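Local coordinates for protein chitinase A (Pteris ryukyuensis, PDB 4RL3) that probably hydrolyses the glycosidic bonds of chitin, this chain being the family GH18 catalytic domain of a longer protein that also carries LysM sequence, at residues T228-C233 against F260-Q265; Q64-Q69 against V73-S78. One frame throughout, in Å; residues are numbered along the deposited sequence.

Contact 1. Residues T228-C233 against F260-Q265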
ATOM      1  N   THR A 228      15.593  -3.348  13.935  1.00  9.02           N
ATOM      2  CA  THR A 228      15.311  -4.748  14.251  1.00  8.91           C
ATOM      3  C   THR A 228      14.662  -5.453  13.062  1.00  8.63           C
ATOM      4  O   THR A 228      15.026  -6.576  12.704  1.00  8.37           O
ATOM      5  CB  THR A 228      14.423  -4.829  15.494  1.00  9.14           C
ATOM      6  OG1 THR A 228      15.151  -4.291  16.602  1.00  9.63           O
ATOM      7  CG2 THR A 228      14.003  -6.272  15.793  1.00  9.35           C
ATOM      8  N   VAL A 229      13.705  -4.785  12.439  1.00  8.37           N
ATOM      9  CA  VAL A 229      13.094  -5.341  11.241  1.00  8.26           C
ATOM     10  C   VAL A 229      14.123  -5.556  10.132  1.00  8.22           C
ATOM     11  O   VAL A 229      14.102  -6.583   9.446  1.00  7.71           O
ATOM     12  CB  VAL A 229      11.944  -4.450  10.728  1.00  8.34           C
ATOM     13  CG1 VAL A 229      11.410  -4.989   9.408  1.00  8.37           C
ATOM     14  CG2 VAL A 229      10.839  -4.375  11.764  1.00  8.37           C
ATOM     15  N   LEU A 230      15.032  -4.595   9.953  1.00  8.31           N
ATOM     16  CA  LEU A 230      16.054  -4.722   8.924  1.00  8.78           C
ATOM     17  C   LEU A 230      16.963  -5.928   9.180  1.00  8.97           C
ATOM     18  O   LEU A 230      17.333  -6.637   8.247  1.00  8.91           O
ATOM     19  CB  LEU A 230      16.843  -3.412   8.758  1.00  8.83           C
ATOM     20  CG  LEU A 230      16.015  -2.306   8.090  1.00  8.88           C
ATOM     21  CD1 LEU A 230      16.564  -0.920   8.391  1.00  9.09           C
ATOM     22  CD2 LEU A 230      15.901  -2.546   6.597  1.00  8.78           C
ATOM     23  N   SER A 231      17.265  -6.189  10.450  1.00  9.40           N
ATOM     24  CA  SER A 231      18.007  -7.393  10.820  1.00 10.16           C
ATOM     25  C   SER A 231      17.258  -8.681  10.447  1.00  9.99           C
ATOM     26  O   SER A 231      17.831  -9.591   9.847  1.00  9.79           O
ATOM     27  CB  SER A 231      18.342  -7.369  12.309  1.00 10.67           C
ATOM     28  OG  SER A 231      19.269  -6.343  12.597  1.00 12.25           O
ATOM     29  N   ALA A 232      15.971  -8.732  10.761  1.00  9.81           N
ATOM     30  CA  ALA A 232      15.131  -9.862  10.356  1.00  9.78           C
ATOM     31  C   ALA A 232      15.086 -10.015   8.843  1.00  9.92           C
ATOM     32  O   ALA A 232      15.112 -11.120   8.316  1.00 10.02           O
ATOM     33  CB  ALA A 232      13.719  -9.691  10.895  1.00  9.53           C
ATOM     34  N   CYS A 233      15.008  -8.891   8.138  1.00  9.84           N
ATOM     35  CA  CYS A 233      14.960  -8.910   6.688  1.00 10.02           C
ATOM     36  C   CYS A 233      16.235  -9.495   6.074  1.00 10.65           C
ATOM     37  O   CYS A 233      16.186 -10.129   5.034  1.00 10.43           O
ATOM     38  CB  CYS A 233      14.699  -7.510   6.140  1.00  9.89           C
ATOM     39  SG  CYS A 233      12.980  -6.984   6.297  1.00  9.52           S
ATOM     40  N   PHE A 260      15.147   9.903   6.722  1.00  7.07           N
ATOM     41  CA  PHE A 260      14.964   8.831   5.741  1.00  6.67           C
ATOM     42  C   PHE A 260      16.056   7.764   5.735  1.00  6.33           C
ATOM     43  O   PHE A 260      16.221   7.050   4.749  1.00  6.04           O
ATOM     44  CB  PHE A 260      14.805   9.421   4.338  1.00  6.70           C
ATOM     45  CG  PHE A 260      13.567  10.258   4.169  1.00  6.76           C
ATOM     46  CD1 PHE A 260      12.374   9.675   3.744  1.00  6.78           C
ATOM     47  CD2 PHE A 260      13.585  11.618   4.421  1.00  6.80           C
ATOM     48  CE1 PHE A 260      11.229  10.439   3.577  1.00  6.82           C
ATOM     49  CE2 PHE A 260      12.436  12.382   4.262  1.00  6.90           C
ATOM     50  CZ  PHE A 260      11.265  11.794   3.832  1.00  6.88           C
ATOM     51  N   GLN A 261      16.789   7.631   6.833  1.00  6.06           N
ATOM     52  CA  GLN A 261      17.894   6.681   6.858  1.00  6.19           C
ATOM     53  C   GLN A 261      17.439   5.238   6.688  1.00  6.00           C
ATOM     54  O   GLN A 261      18.157   4.432   6.099  1.00  5.90           O
ATOM     55  CB  GLN A 261      18.756   6.836   8.113  1.00  6.43           C
ATOM     56  CG  GLN A 261      18.106   6.434   9.428  1.00  6.69           C
ATOM     57  CD  GLN A 261      18.912   6.932  10.612  1.00  6.99           C
ATOM     58  OE1 GLN A 261      19.882   6.296  11.037  1.00  7.71           O
ATOM     59  NE2 GLN A 261      18.528   8.085  11.134  1.00  7.01           N
ATOM     60  N   TYR A 262      16.252   4.894   7.175  1.00  6.04           N
ATOM     61  CA  TYR A 262      15.793   3.507   7.058  1.00  6.11           C
ATOM     62  C   TYR A 262      15.275   3.156   5.654  1.00  6.04           C
ATOM     63  O   TYR A 262      15.410   2.013   5.217  1.00  5.87           O
ATOM     64  CB  TYR A 262      14.760   3.193   8.137  1.00  6.32           C
ATOM     65  CG  TYR A 262      15.335   3.309   9.519  1.00  6.69           C
ATOM     66  CD1 TYR A 262      16.410   2.514   9.909  1.00  7.01           C
ATOM     67  CD2 TYR A 262      14.824   4.218  10.437  1.00  6.99           C
ATOM     68  CE1 TYR A 262      16.950   2.611  11.176  1.00  7.28           C
ATOM     69  CE2 TYR A 262      15.360   4.316  11.713  1.00  7.30           C
ATOM     70  CZ  TYR A 262      16.418   3.511  12.070  1.00  7.36           C
ATOM     71  OH  TYR A 262      16.948   3.615  13.340  1.00  8.42           O
ATOM     72  N   GLU A 263      14.737   4.143   4.934  1.00  5.92           N
ATOM     73  CA  GLU A 263      14.412   3.962   3.516  1.00  5.87           C
ATOM     74  C   GLU A 263      15.665   3.546   2.757  1.00  5.89           C
ATOM     75  O   GLU A 263      15.645   2.632   1.927  1.00  5.69           O
ATOM     76  CB  GLU A 263      13.890   5.262   2.900  1.00  5.89           C
ATOM     77  CG  GLU A 263      12.409   5.567   3.104  1.00  5.91           C
ATOM     78  CD  GLU A 263      12.053   6.102   4.481  1.00  5.98           C
ATOM     79  OE1 GLU A 263      10.860   6.410   4.688  1.00  6.02           O
ATOM     80  OE2 GLU A 263      12.930   6.236   5.370  1.00  6.13           O
ATOM     81  N   GLN A 264      16.755   4.248   3.026  1.00  5.76           N
ATOM     82  CA  GLN A 264      18.022   3.956   2.363  1.00  5.94           C
ATOM     83  C   GLN A 264      18.542   2.573   2.736  1.00  5.95           C
ATOM     84  O   GLN A 264      18.940   1.787   1.865  1.00  5.85           O
ATOM     85  CB  GLN A 264      19.044   5.031   2.720  1.00  6.10           C
ATOM     86  CG  GLN A 264      20.450   4.769   2.199  1.00  6.51           C
ATOM     87  CD  GLN A 264      21.298   3.960   3.160  1.00  6.75           C
ATOM     88  OE1 GLN A 264      21.862   2.913   2.803  1.00  7.72           O
ATOM     89  NE2 GLN A 264      21.368   4.409   4.382  1.00  6.61           N
ATOM     90  N   GLN A 265      18.555   2.295   4.027  1.00  6.00           N
ATOM     91  CA  GLN A 265      19.006   1.001   4.506  1.00  6.10           C
ATOM     92  C   GLN A 265      18.208  -0.150   3.912  1.00  6.16           C
ATOM     93  O   GLN A 265      18.788  -1.155   3.532  1.00  6.18           O
ATOM     94  CB  GLN A 265      18.967   0.945   6.018  1.00  6.36           C
ATOM     95  CG  GLN A 265      20.063   1.777   6.648  1.00  6.51           C
ATOM     96  CD  GLN A 265      19.979   1.727   8.144  1.00  6.77           C
ATOM     97  OE1 GLN A 265      19.806   0.644   8.710  1.00  7.31           O
ATOM     98  NE2 GLN A 265      20.083   2.879   8.802  1.00  6.82           N
TER
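Y262 and Q265, about one helical turn apart, both reach L230, whose CD1 methyl makes every close approach from the side of helix 226-238. Ahead of them, Q261 CG lies over the centre of the Y262 ring, 4.0 Å above its plane. The tyrosine then offers one ring carbon, CD1, to L230 CD1 at 3.8 Å, the leucine methyl meeting the ring obliquely. E263 turns the other way and is hydrogen-bonded through OE1 to S253. At Q265 the backbones come nearest, with 7.8 Å between its CA and that of L230. Extended past CG (chi2 179°), the glutamine crosses the leucine side chain at about a right angle; its OE1 lies 3.6 Å from L230 CD1 in a plain van der Waals contact, while its CB approaches the same methyl. L230 and Y262 also both lean on F217 of strand 215-218, so one barrel strand backs the apolar part of the interface. With 123 Å² buried on the two sides together, this is light side-chain packing between neighbouring outer helices of the TIM barrel that forms the GH18 catalytic domain.

Contact 2. Residues Q64-Q69 against V73-S78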
ATOM      1  N   GLN A  64       4.972  12.724 -12.992  1.00  7.87           N
ATOM      2  CA  GLN A  64       5.595  12.579 -14.297  1.00  9.00           C
ATOM      3  C   GLN A  64       7.092  12.833 -14.186  1.00  8.33           C
ATOM      4  O   GLN A  64       7.905  12.100 -14.763  1.00  8.13           O
ATOM      5  CB  GLN A  64       4.948  13.565 -15.261  1.00 10.86           C
ATOM      6  CG  GLN A  64       5.335  13.416 -16.714  1.00 13.29           C
ATOM      7  CD  GLN A  64       4.507  14.318 -17.614  1.00 15.62           C
ATOM      8  OE1 GLN A  64       4.146  15.440 -17.230  1.00 18.78           O
ATOM      9  NE2 GLN A  64       4.186  13.832 -18.809  1.00 17.41           N
ATOM     10  N   ALA A  65       7.444  13.851 -13.408  1.00  7.50           N
ATOM     11  CA  ALA A  65       8.849  14.249 -13.239  1.00  7.43           C
ATOM     12  C   ALA A  65       9.682  13.190 -12.526  1.00  7.15           C
ATOM     13  O   ALA A  65      10.770  12.863 -12.985  1.00  7.35           O
ATOM     14  CB  ALA A  65       8.955  15.569 -12.508  1.00  7.47           C
ATOM     15  N   ILE A  66       9.195  12.650 -11.414  1.00  6.88           N
ATOM     16  CA  ILE A  66       9.982  11.647 -10.695  1.00  6.77           C
ATOM     17  C   ILE A  66      10.159  10.396 -11.555  1.00  6.93           C
ATOM     18  O   ILE A  66      11.232   9.802 -11.567  1.00  6.54           O
ATOM     19  CB  ILE A  66       9.422  11.341  -9.274  1.00  6.72           C
ATOM     20  CG1 ILE A  66      10.508  10.756  -8.373  1.00  6.64           C
ATOM     21  CG2 ILE A  66       8.174  10.469  -9.330  1.00  6.58           C
ATOM     22  CD1 ILE A  66      11.575  11.758  -7.958  1.00  6.68           C
ATOM     23  N   LYS A  67       9.119  10.020 -12.299  1.00  7.14           N
ATOM     24  CA  LYS A  67       9.211   8.870 -13.197  1.00  7.50           C
ATOM     25  C   LYS A  67      10.154   9.135 -14.377  1.00  7.79           C
ATOM     26  O   LYS A  67      10.873   8.235 -14.814  1.00  7.90           O
ATOM     27  CB  LYS A  67       7.821   8.432 -13.681  1.00  7.70           C
ATOM     28  CG  LYS A  67       6.967   7.792 -12.589  1.00  7.92           C
ATOM     29  CD  LYS A  67       5.537   7.506 -13.035  1.00  8.19           C
ATOM     30  CE  LYS A  67       5.475   6.564 -14.218  1.00  8.38           C
ATOM     31  NZ  LYS A  67       4.098   6.027 -14.412  1.00  8.47           N
ATOM     32  N   ALA A  68      10.173  10.363 -14.883  1.00  8.10           N
ATOM     33  CA  ALA A  68      11.088  10.693 -15.983  1.00  8.49           C
ATOM     34  C   ALA A  68      12.543  10.665 -15.537  1.00  8.77           C
ATOM     35  O   ALA A  68      13.438  10.328 -16.325  1.00  9.46           O
ATOM     36  CB  ALA A  68      10.758  12.049 -16.574  1.00  8.64           C
ATOM     37  N   GLN A  69      12.788  11.037 -14.283  1.00  8.77           N
ATOM     38  CA  GLN A  69      14.148  11.092 -13.756  1.00  8.93           C
ATOM     39  C   GLN A  69      14.683   9.714 -13.377  1.00  8.60           C
ATOM     40  O   GLN A  69      15.897   9.478 -13.456  1.00  8.98           O
ATOM     41  CB  GLN A  69      14.201  12.005 -12.531  1.00  9.31           C
ATOM     42  CG  GLN A  69      13.914  13.481 -12.817  1.00  9.96           C
ATOM     43  CD  GLN A  69      13.879  14.322 -11.544  1.00 10.61           C
ATOM     44  OE1 GLN A  69      14.519  15.382 -11.449  1.00 12.17           O
ATOM     45  NE2 GLN A  69      13.151  13.848 -10.553  1.00 10.18           N
ATOM     46  N   VAL A  73      11.203   3.816 -11.179  1.00  6.42           N
ATOM     47  CA  VAL A  73      10.096   4.288 -10.330  1.00  6.29           C
ATOM     48  C   VAL A  73       8.723   4.163 -10.996  1.00  6.27           C
ATOM     49  O   VAL A  73       8.529   4.560 -12.147  1.00  6.25           O
ATOM     50  CB  VAL A  73      10.326   5.740  -9.870  1.00  6.24           C
ATOM     51  CG1 VAL A  73       9.089   6.297  -9.167  1.00  6.23           C
ATOM     52  CG2 VAL A  73      11.550   5.816  -8.953  1.00  6.23           C
ATOM     53  N   LYS A  74       7.782   3.596 -10.242  1.00  6.26           N
ATOM     54  CA  LYS A  74       6.355   3.621 -10.559  1.00  6.44           C
ATOM     55  C   LYS A  74       5.628   4.291  -9.398  1.00  6.13           C
ATOM     56  O   LYS A  74       6.156   4.380  -8.281  1.00  5.78           O
ATOM     57  CB  LYS A  74       5.806   2.206 -10.762  1.00  7.04           C
ATOM     58  CG  LYS A  74       6.291   1.478 -12.008  1.00  7.75           C
ATOM     59  CD  LYS A  74       5.607   0.118 -12.099  1.00  8.40           C
ATOM     60  CE  LYS A  74       6.013  -0.707 -13.304  1.00  8.99           C
ATOM     61  NZ  LYS A  74       5.312  -2.026 -13.283  1.00  9.30           N
ATOM     62  N   VAL A  75       4.426   4.790  -9.670  1.00  5.76           N
ATOM     63  CA  VAL A  75       3.613   5.433  -8.631  1.00  5.58           C
ATOM     64  C   VAL A  75       2.215   4.820  -8.651  1.00  5.59           C
ATOM     65  O   VAL A  75       1.572   4.766  -9.695  1.00  5.73           O
ATOM     66  CB  VAL A  75       3.552   6.972  -8.798  1.00  5.53           C
ATOM     67  CG1 VAL A  75       2.771   7.611  -7.652  1.00  5.55           C
ATOM     68  CG2 VAL A  75       4.963   7.546  -8.845  1.00  5.53           C
ATOM     69  N   MET A  76       1.777   4.317  -7.501  1.00  5.48           N
ATOM     70  CA  MET A  76       0.454   3.696  -7.367  1.00  5.66           C
ATOM     71  C   MET A  76      -0.398   4.556  -6.437  1.00  5.28           C
ATOM     72  O   MET A  76       0.087   5.554  -5.904  1.00  5.28           O
ATOM     73  CB  MET A  76       0.613   2.255  -6.853  1.00  6.12           C
ATOM     74  CG  MET A  76       1.296   1.296  -7.847  1.00  6.68           C
ATOM     75  SD  MET A  76       3.086   1.452  -7.836  1.00  7.59           S
ATOM     76  CE  MET A  76       3.489   0.076  -8.910  1.00  7.25           C
ATOM     77  N   VAL A  77      -1.671   4.199  -6.266  1.00  5.02           N
ATOM     78  CA  VAL A  77      -2.514   4.889  -5.297  1.00  4.82           C
ATOM     79  C   VAL A  77      -3.178   3.859  -4.391  1.00  4.73           C
ATOM     80  O   VAL A  77      -3.618   2.814  -4.860  1.00  4.75           O
ATOM     81  CB  VAL A  77      -3.562   5.807  -5.994  1.00  4.84           C
ATOM     82  CG1 VAL A  77      -4.443   5.031  -6.956  1.00  4.85           C
ATOM     83  CG2 VAL A  77      -4.399   6.593  -4.976  1.00  4.82           C
ATOM     84  N   SER A  78      -3.226   4.170  -3.099  1.00  4.64           N
ATOM     85  CA  SER A  78      -3.867   3.329  -2.098  1.00  4.63           C
ATOM     86  C   SER A  78      -5.283   3.815  -1.809  1.00  4.72           C
ATOM     87  O   SER A  78      -5.540   5.017  -1.748  1.00  4.81           O
ATOM     88  CB  SER A  78      -3.039   3.333  -0.817  1.00  4.56           C
ATOM     89  OG  SER A  78      -3.537   2.376   0.098  1.00  4.47           O
TER
HETATM   90  O   HOH W   1       9.754   5.563 -14.396  1.00  9.15           O
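K67 and V73 bring the two backbones closest, their CA atoms 5.5 Å apart, where the end of helix 60-69 turns back through a three-residue loop into strand 73-81. The two segments run nearly antiparallel, at 154°, and their axes approach to 7.7 Å. Near the turn a water lies between the main chains. It is placed to donate to K67 O at 2.9 Å and to V73 O at 2.8 Å, although further acceptors nearby compete for its protons.

V73 and V75 direct their side chains toward the helix, and K74 between them points away. I66 lays its CG2 methyl across both valines, 4.3 Å from V73 CG1 and 4.4 Å from V75 CG2, and so spans the two apolar positions of the strand. K67 lies alongside with its aliphatic part: CG sits 3.6 Å from V73 O, and CD packs against V75 CG2 at 4.2 Å. The lysine chain then bends at its third torsion (60°) on the way to its ammonium, which makes a salt bridge with D117 and a hydrogen bond to H115 O. D117 OD2 also accepts a hydrogen bond from V75 N, so a single carboxylate oxygen links the helix lysine to the strand.

D117 opens the DxxDxDxE sequence motif of GH18 enzymes, and S78, at the far end of the segment, begins the SxGG motif and is hydrogen-bonded to D120 of the former. Strand 73-81 pairs in parallel with strand 27-36, which precedes the helix, so the packing of I66 and K67 on V73 and V75 belongs to a beta-alpha-beta crossover of the TIM barrel.

Overall arrangement
From the N terminus, contact 2 comes first and closes a very short loop: helix 60-69 folds straight back onto strand 73-81, joining an outer helix to the barrel wall. The chain then runs through the succeeding strands and outer helices, from strand 118-123 to strand 215-218, before contact 1 opens. There 26 residues, including strand 244-248 and helix 250-254, separate the segments, and the contact joins helix 226-238 to helix 261-271 at the C-terminal end. The two contacts follow in series, neither nested nor crossed. The centres of contact 1 and contact 2 lie about 23 Å apart and their nearest atoms about 12 Å apart, so they lie in separate sectors of the same barrel.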